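Metallophosphoesterase TT1561-like domain-containing protein (Aquifex aeolicus, PDB 2YVT) is of unknown function but belongs to the calcineurin-like metallophosphoesterase superfamily, so it may be a metal-dependent phosphoesterase. Local coordinates at residues Ile137-Leu142 and Arg158-Tyr163; Tyr181-Gly186 and Val233-Glu238; Arg243-Asp248 and Ile254-Phe259. All coordinates share one frame; numbering follows the deposited sequence.

The three contacts follow one another along a single chain, none enclosing another. Contacts 1 and 2 share the seven-stranded mixed sheet, and their centres lie about 15 Å apart. They meet where G141 O probably accepts a hydrogen bond from T182 OG1. Contact 3 belongs to the other, six-stranded sheet, with its centre about 13 Å from that of contact 2. The chain passes from strand 231-235 to strand 243-248, and so from one sheet to the other. V234 packs on A245 between them. Contacts 1 and 3 lie on opposite sides of the chain's centre, about 26 Å apart centre to centre. All three tie parts of the two-sheet core expected of a calcineurin-like fold.

Contact 1 of 3, residues Ile137-Leu142 and Arg158-Tyr163; sequences IGFGGL and RWYVEY
F139 meets Y160 and V161 with the outer end of its ring. F139 CZ lies 4.0 Å from V161 CG2 and 4.1 Å from Y160 CE2. The next ring atom, F139 CE1, comes 4.0 Å from V161 CA, so the ring also reaches the helix backbone. The two partners approach the ring differently. V161 CG1 stands over one face, 4.3 Å above the plane and displaced toward the rim. Y160 CE2 sits at the edge of the F139 ring, close to its plane. Seen from Y160, F139 CZ comes at the tyrosine ring obliquely. The F139 side chain leaves the strand toward helix 158-164. Its CG lies roughly anti to the backbone N (chi1 -157°), which carries the CZ and CE1 end of the ring to Y160 and V161. No hydrogen bond crosses between the segments. The contact is apolar and mostly buried.

In fold terms, strand 134-144 lies in the seven-stranded mixed sheet of a calcineurin-like domain, and helix 158-164 follows directly on strand 155-157. The contact therefore joins this helix to the sheet through one aromatic side chain.

A second shell holds these groups. Y156 meets the F139 ring edge-to-face, and H124 also meets it. The backbone of F139 bonds to I179 of the parallel strand 175-180. Y160 is held at its far end, where OH forms a hydrogen bond with E125 OE1. V161 also packs on I207 of helix 202-211.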
# COMPACT_ATOMS: atom_id res chain seq x y z
N ILE A 137 8.66 -6.59 2.35
CA ILE A 137 9.22 -5.30 1.95
C ILE A 137 8.07 -4.40 1.52
O ILE A 137 7.19 -4.84 0.78
CB ILE A 137 10.20 -5.46 0.78
CG1 ILE A 137 11.37 -6.36 1.20
CG2 ILE A 137 10.73 -4.11 0.29
CD1 ILE A 137 12.20 -6.81 0.04
N GLY A 138 8.08 -3.15 1.97
CA GLY A 138 7.07 -2.18 1.55
C GLY A 138 7.69 -0.94 0.95
O GLY A 138 8.70 -0.44 1.43
N PHE A 139 7.07 -0.43 -0.12
CA PHE A 139 7.50 0.84 -0.69
C PHE A 139 6.24 1.50 -1.26
O PHE A 139 5.71 1.08 -2.30
CB PHE A 139 8.58 0.63 -1.77
CG PHE A 139 9.44 1.85 -2.02
CD1 PHE A 139 10.84 1.74 -2.00
CD2 PHE A 139 8.88 3.10 -2.28
CE1 PHE A 139 11.66 2.85 -2.23
CE2 PHE A 139 9.68 4.23 -2.51
CZ PHE A 139 11.08 4.10 -2.49
N GLY A 140 5.75 2.50 -0.54
CA GLY A 140 4.51 3.17 -0.89
C GLY A 140 4.65 4.34 -1.85
O GLY A 140 5.73 4.59 -2.41
N GLY A 141 3.56 5.06 -2.04
CA GLY A 141 3.54 6.20 -2.93
C GLY A 141 3.42 5.82 -4.39
O GLY A 141 3.53 4.65 -4.76
N LEU A 142 3.19 6.83 -5.23
CA LEU A 142 3.12 6.63 -6.67
C LEU A 142 4.54 6.56 -7.22
O LEU A 142 5.30 7.52 -7.09
CB LEU A 142 2.36 7.78 -7.33
CG LEU A 142 2.02 7.55 -8.81
CD1 LEU A 142 0.98 6.44 -8.98
CD2 LEU A 142 1.53 8.85 -9.42
N ARG A 158 12.13 6.58 -10.47
CA ARG A 158 12.79 5.29 -10.68
C ARG A 158 14.17 5.22 -10.02
O ARG A 158 14.47 4.27 -9.30
CB ARG A 158 12.91 4.98 -12.18
CG ARG A 158 13.69 3.73 -12.50
CD ARG A 158 13.86 3.56 -14.02
NE ARG A 158 12.58 3.34 -14.70
CZ ARG A 158 12.12 2.14 -15.06
NH1 ARG A 158 12.83 1.05 -14.77
NH2 ARG A 158 10.95 2.03 -15.68
N TRP A 159 15.00 6.23 -10.26
CA TRP A 159 16.37 6.20 -9.73
C TRP A 159 16.40 6.03 -8.21
O TRP A 159 17.23 5.31 -7.68
CB TRP A 159 17.16 7.45 -10.14
CG TRP A 159 16.79 8.72 -9.42
CD1 TRP A 159 15.94 9.68 -9.87
CD2 TRP A 159 17.27 9.16 -8.14
NE1 TRP A 159 15.86 10.70 -8.97
CE2 TRP A 159 16.66 10.41 -7.89
CE3 TRP A 159 18.14 8.63 -7.19
CZ2 TRP A 159 16.90 11.14 -6.72
CZ3 TRP A 159 18.39 9.35 -6.02
CH2 TRP A 159 17.76 10.59 -5.79
N TYR A 160 15.48 6.70 -7.52
CA TYR A 160 15.45 6.66 -6.06
C TYR A 160 14.93 5.33 -5.54
O TYR A 160 15.45 4.78 -4.58
CB TYR A 160 14.62 7.83 -5.52
CG TYR A 160 14.55 7.87 -4.02
CD1 TYR A 160 15.61 8.38 -3.26
CD2 TYR A 160 13.41 7.41 -3.35
CE1 TYR A 160 15.54 8.43 -1.87
CE2 TYR A 160 13.32 7.45 -1.97
CZ TYR A 160 14.39 7.96 -1.23
OH TYR A 160 14.31 8.00 0.14
N VAL A 161 13.89 4.81 -6.19
CA VAL A 161 13.35 3.50 -5.83
C VAL A 161 14.44 2.44 -5.95
O VAL A 161 14.67 1.66 -5.01
CB VAL A 161 12.12 3.16 -6.70
CG1 VAL A 161 11.61 1.77 -6.38
CG2 VAL A 161 11.03 4.22 -6.50
N GLU A 162 15.16 2.44 -7.07
CA GLU A 162 16.23 1.48 -7.29
C GLU A 162 17.37 1.67 -6.28
O GLU A 162 17.91 0.70 -5.75
CB GLU A 162 16.74 1.59 -8.73
CG GLU A 162 15.66 1.24 -9.76
CD GLU A 162 16.16 1.27 -11.20
OE1 GLU A 162 17.24 1.84 -11.48
OE2 GLU A 162 15.44 0.74 -12.07
N TYR A 163 17.69 2.93 -5.99
CA TYR A 163 18.75 3.26 -5.04
C TYR A 163 18.44 2.74 -3.63
O TYR A 163 19.29 2.14 -2.97
CB TYR A 163 18.95 4.77 -5.01
CG TYR A 163 20.11 5.20 -4.13
CD1 TYR A 163 21.43 4.98 -4.54
CD2 TYR A 163 19.88 5.81 -2.90
CE1 TYR A 163 22.50 5.36 -3.74
CE2 TYR A 163 20.96 6.21 -2.08
CZ TYR A 163 22.26 5.97 -2.52
OH TYR A 163 23.31 6.34 -1.72

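Contact 2 of 3, residues Tyr181-Gly186 and Val233-Glu238; sequences YTPPIG and VVNPGE
P183 and P184 lie in the loop that leaves strand 175-180, and they pack on V233 and N235 of strand 231-235. Strand 215-218 runs parallel to both strands and separates them in the sheet. In calcineurin-like relatives, loops at the C-terminal ends of such strands surround the metal site. Whether a metal binds here is not established.

The apolar half of the contact is P184 on V233. V233 CG1 touches the CD-CG side of the proline ring, with V233 CG1 to P184 CD at 3.8 Å and V233 CG1 to P184 CG at 3.9 Å. The methyl gets there because CG1 lies opposite the backbone N of V233 (chi1 -178°). V218 packs against both residues, and I208 of helix 202-211 also touches V233.

The other half sets a hydrocarbon against an amide. P183 CB lies 4.1 Å from N235 ND2, a van der Waals approach. That nitrogen gives hydrogen bonds to V189 O and G219 O. N235 OD1 accepts a hydrogen bond from K12 NZ, at the end of strand 7-12 in the other sheet. It also takes a weak bond from G237 N, with N235 OD1 to G237 N at 3.4 Å and an N-H...O angle of 171°. This weak bond closes an Asx turn over P236. G237 suits the turn, because a CB at its backbone angles would jam against the carbonyl O of P236.

The amide of N235 is thus gripped at both ends, which fixes its rotation. Its polar needs are met by K12, V189 and G219. P183 adds carbon surface beside it and no hydrogen bond, while P184 packs on V233.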
# COMPACT_ATOMS: atom_id res chain seq x y z
N TYR A 181 2.20 0.47 -3.28
CA TYR A 181 0.99 1.17 -3.69
C TYR A 181 0.82 1.04 -5.21
O TYR A 181 -0.27 0.76 -5.71
CB TYR A 181 1.04 2.64 -3.27
CG TYR A 181 -0.07 3.47 -3.86
CD1 TYR A 181 -1.39 3.31 -3.42
CD2 TYR A 181 0.19 4.40 -4.87
CE1 TYR A 181 -2.42 4.07 -3.96
CE2 TYR A 181 -0.83 5.18 -5.41
CZ TYR A 181 -2.14 5.01 -4.96
OH TYR A 181 -3.15 5.76 -5.50
N THR A 182 1.91 1.24 -5.95
CA THR A 182 1.87 1.25 -7.40
C THR A 182 1.99 -0.17 -7.97
O THR A 182 2.93 -0.89 -7.63
CB THR A 182 2.99 2.13 -7.96
OG1 THR A 182 2.87 3.43 -7.40
CG2 THR A 182 2.89 2.24 -9.48
N PRO A 183 1.04 -0.56 -8.84
CA PRO A 183 1.15 -1.87 -9.48
C PRO A 183 2.04 -1.84 -10.73
O PRO A 183 2.27 -0.77 -11.30
CB PRO A 183 -0.30 -2.17 -9.90
CG PRO A 183 -0.88 -0.82 -10.21
CD PRO A 183 -0.19 0.15 -9.25
N PRO A 184 2.52 -3.02 -11.14
CA PRO A 184 3.22 -3.10 -12.42
C PRO A 184 2.24 -3.08 -13.57
O PRO A 184 1.04 -3.29 -13.37
CB PRO A 184 3.87 -4.49 -12.36
CG PRO A 184 2.90 -5.30 -11.54
CD PRO A 184 2.41 -4.34 -10.49
N ILE A 185 2.75 -2.84 -14.78
CA ILE A 185 1.97 -3.03 -16.00
C ILE A 185 1.59 -4.51 -16.13
O ILE A 185 2.46 -5.39 -16.11
CB ILE A 185 2.77 -2.59 -17.26
CG1 ILE A 185 3.35 -1.18 -17.10
CG2 ILE A 185 1.90 -2.73 -18.52
CD1 ILE A 185 2.33 -0.06 -16.91
N GLY A 186 0.30 -4.78 -16.25
CA GLY A 186 -0.20 -6.14 -16.38
C GLY A 186 -1.54 -6.17 -17.07
O GLY A 186 -2.17 -5.13 -17.29
N VAL A 233 1.54 -11.46 -8.75
CA VAL A 233 1.13 -10.11 -8.39
C VAL A 233 -0.37 -10.10 -8.12
O VAL A 233 -1.17 -10.59 -8.93
CB VAL A 233 1.49 -9.09 -9.50
CG1 VAL A 233 1.09 -7.67 -9.08
CG2 VAL A 233 2.99 -9.16 -9.81
N VAL A 234 -0.74 -9.57 -6.96
CA VAL A 234 -2.14 -9.54 -6.53
C VAL A 234 -2.57 -8.11 -6.26
O VAL A 234 -1.99 -7.44 -5.40
CB VAL A 234 -2.35 -10.38 -5.24
CG1 VAL A 234 -3.81 -10.37 -4.81
CG2 VAL A 234 -1.87 -11.82 -5.45
N ASN A 235 -3.57 -7.65 -6.99
CA ASN A 235 -4.22 -6.38 -6.70
C ASN A 235 -5.62 -6.69 -6.18
O ASN A 235 -6.46 -7.21 -6.93
CB ASN A 235 -4.27 -5.48 -7.93
CG ASN A 235 -4.55 -4.04 -7.57
OD1 ASN A 235 -5.28 -3.77 -6.60
ND2 ASN A 235 -3.98 -3.10 -8.32
N PRO A 236 -5.87 -6.43 -4.89
CA PRO A 236 -7.15 -6.84 -4.28
C PRO A 236 -8.40 -6.23 -4.89
O PRO A 236 -9.49 -6.75 -4.68
CB PRO A 236 -7.01 -6.38 -2.82
CG PRO A 236 -5.55 -6.16 -2.60
CD PRO A 236 -4.97 -5.77 -3.92
N GLY A 237 -8.26 -5.13 -5.64
CA GLY A 237 -9.43 -4.37 -6.10
C GLY A 237 -9.86 -3.39 -5.03
O GLY A 237 -9.26 -3.34 -3.94
N GLU A 238 -10.89 -2.61 -5.33
CA GLU A 238 -11.22 -1.45 -4.50
C GLU A 238 -11.97 -1.80 -3.22
O GLU A 238 -13.06 -2.37 -3.27
CB GLU A 238 -12.07 -0.46 -5.30
CG GLU A 238 -11.37 0.10 -6.53
CD GLU A 238 -10.24 1.08 -6.21
OE1 GLU A 238 -10.10 1.54 -5.06
OE2 GLU A 238 -9.48 1.39 -7.14

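Contact 3 of 3, residues Arg243-Asp248 and Ile254-Phe259; sequences RYAFLD and IKLEQF
R243-Y244-A245-F246-L247 pairs with I254-K255-L256-E257-Q258 as an antiparallel beta hairpin, the short segments running at 150°. Y244 with E257 and F246 with K255 are the hydrogen-bonded pairs. F246 N lies 2.8 Å from K255 O, and E257 N lies 2.9 Å from Y244 O. Strand 253-258 is an outermost strand of the six-stranded sheet.

A245, L247, I254 and L256 share one face, which packs on V234 of the other sheet. L247 CG meets I254 CD1 at 4.1 Å. On the opposite face, E257 CB lies over one face of the Y244 ring, a CH-pi contact 3.9 Å from the centroid. Y244 CG sits between the backbone N and the carbonyl carbon (chi1 64°). F259 CE1 is 3.9 Å from Y244 CD2, the rings oblique. Replacing Y244 by an alanine would probably open a gap beside F259 and leave the E257 chain free to turn.

At the exposed end, a water accepts from R243 NH2 and Q258 NE2. R243 NH2 also makes a salt bridge with E241 OE1, and Q258 NE2 hydrogen-bonds to E241 O. E257 OE2 is buried with no hydrogen-bond partner. Its ion pair with K31 is long and weak, though this lysine may ease the charge.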
# COMPACT_ATOMS: atom_id res chain seq x y z
N ARG A 243 -14.30 -5.00 -1.91
CA ARG A 243 -13.38 -6.01 -2.38
C ARG A 243 -12.16 -6.18 -1.48
O ARG A 243 -11.70 -5.23 -0.83
CB ARG A 243 -12.98 -5.75 -3.84
CG ARG A 243 -14.16 -6.06 -4.79
CD ARG A 243 -13.86 -5.97 -6.27
NE ARG A 243 -14.80 -6.80 -7.05
CZ ARG A 243 -15.96 -6.39 -7.56
NH1 ARG A 243 -16.72 -7.25 -8.23
NH2 ARG A 243 -16.38 -5.13 -7.43
N TYR A 244 -11.66 -7.41 -1.44
CA TYR A 244 -10.42 -7.74 -0.75
C TYR A 244 -9.81 -8.98 -1.41
O TYR A 244 -10.46 -9.65 -2.21
CB TYR A 244 -10.68 -7.98 0.74
CG TYR A 244 -11.57 -9.16 1.04
CD1 TYR A 244 -11.03 -10.43 1.30
CD2 TYR A 244 -12.97 -9.02 1.08
CE1 TYR A 244 -11.85 -11.52 1.57
CE2 TYR A 244 -13.79 -10.10 1.36
CZ TYR A 244 -13.23 -11.35 1.60
OH TYR A 244 -14.03 -12.44 1.87
N ALA A 245 -8.55 -9.26 -1.08
CA ALA A 245 -7.92 -10.50 -1.53
C ALA A 245 -7.58 -11.37 -0.34
O ALA A 245 -7.29 -10.86 0.74
CB ALA A 245 -6.67 -10.21 -2.33
N PHE A 246 -7.62 -12.68 -0.54
CA PHE A 246 -7.23 -13.62 0.50
C PHE A 246 -6.22 -14.60 -0.08
O PHE A 246 -6.50 -15.28 -1.06
CB PHE A 246 -8.47 -14.34 1.07
CG PHE A 246 -8.26 -14.88 2.45
CD1 PHE A 246 -8.46 -14.07 3.57
CD2 PHE A 246 -7.85 -16.19 2.64
CE1 PHE A 246 -8.26 -14.57 4.86
CE2 PHE A 246 -7.64 -16.70 3.93
CZ PHE A 246 -7.85 -15.89 5.03
N LEU A 247 -5.04 -14.63 0.53
CA LEU A 247 -3.91 -15.40 0.01
C LEU A 247 -3.52 -16.47 1.02
O LEU A 247 -3.49 -16.22 2.22
CB LEU A 247 -2.70 -14.49 -0.26
CG LEU A 247 -2.74 -13.26 -1.17
CD1 LEU A 247 -3.49 -12.07 -0.57
CD2 LEU A 247 -1.32 -12.83 -1.51
N ASP A 248 -3.25 -17.68 0.53
CA ASP A 248 -2.60 -18.69 1.33
C ASP A 248 -1.21 -18.90 0.74
O ASP A 248 -1.06 -19.47 -0.34
CB ASP A 248 -3.41 -19.99 1.33
CG ASP A 248 -2.84 -21.04 2.27
OD1 ASP A 248 -1.61 -21.02 2.50
OD2 ASP A 248 -3.62 -21.87 2.80
N ILE A 254 -4.92 -18.18 -4.20
CA ILE A 254 -5.24 -16.76 -4.28
C ILE A 254 -6.72 -16.59 -4.63
O ILE A 254 -7.19 -17.16 -5.62
CB ILE A 254 -4.40 -16.00 -5.35
CG1 ILE A 254 -2.92 -16.42 -5.34
CG2 ILE A 254 -4.59 -14.48 -5.20
CD1 ILE A 254 -2.12 -16.05 -4.09
N LYS A 255 -7.44 -15.84 -3.80
CA LYS A 255 -8.86 -15.58 -4.03
C LYS A 255 -9.13 -14.09 -3.98
O LYS A 255 -8.72 -13.40 -3.05
CB LYS A 255 -9.72 -16.29 -2.97
CG LYS A 255 -9.60 -17.82 -2.95
CD LYS A 255 -10.36 -18.40 -1.77
CE LYS A 255 -10.40 -19.93 -1.80
NZ LYS A 255 -11.26 -20.45 -2.91
N LEU A 256 -9.80 -13.58 -5.01
CA LEU A 256 -10.29 -12.21 -4.99
C LEU A 256 -11.76 -12.26 -4.63
O LEU A 256 -12.56 -12.84 -5.36
CB LEU A 256 -10.05 -11.52 -6.32
CG LEU A 256 -8.69 -10.83 -6.48
CD1 LEU A 256 -7.51 -11.70 -6.05
CD2 LEU A 256 -8.55 -10.42 -7.92
N GLU A 257 -12.10 -11.67 -3.49
CA GLU A 257 -13.43 -11.80 -2.93
C GLU A 257 -14.08 -10.44 -2.72
O GLU A 257 -13.45 -9.38 -2.93
CB GLU A 257 -13.39 -12.57 -1.60
CG GLU A 257 -12.34 -13.68 -1.55
CD GLU A 257 -12.76 -14.88 -0.75
OE1 GLU A 257 -13.90 -15.37 -0.95
OE2 GLU A 257 -11.95 -15.37 0.07
N GLN A 258 -15.35 -10.47 -2.35
CA GLN A 258 -16.13 -9.28 -2.08
C GLN A 258 -17.02 -9.57 -0.88
O GLN A 258 -17.49 -10.70 -0.72
CB GLN A 258 -16.98 -8.93 -3.30
CG GLN A 258 -17.72 -7.62 -3.20
CD GLN A 258 -18.61 -7.38 -4.39
OE1 GLN A 258 -19.42 -8.24 -4.76
NE2 GLN A 258 -18.46 -6.23 -5.02
N PHE A 259 -17.23 -8.58 -0.02
CA PHE A 259 -18.17 -8.75 1.09
C PHE A 259 -19.50 -9.30 0.57
O PHE A 259 -19.97 -8.90 -0.50
CB PHE A 259 -18.43 -7.44 1.83
CG PHE A 259 -17.21 -6.80 2.43
CD1 PHE A 259 -16.22 -7.56 3.04
CD2 PHE A 259 -17.06 -5.41 2.41
CE1 PHE A 259 -15.09 -6.95 3.60
CE2 PHE A 259 -15.93 -4.79 2.97
CZ PHE A 259 -14.95 -5.57 3.57
O HOH W 1 -19.55 -5.34 -7.62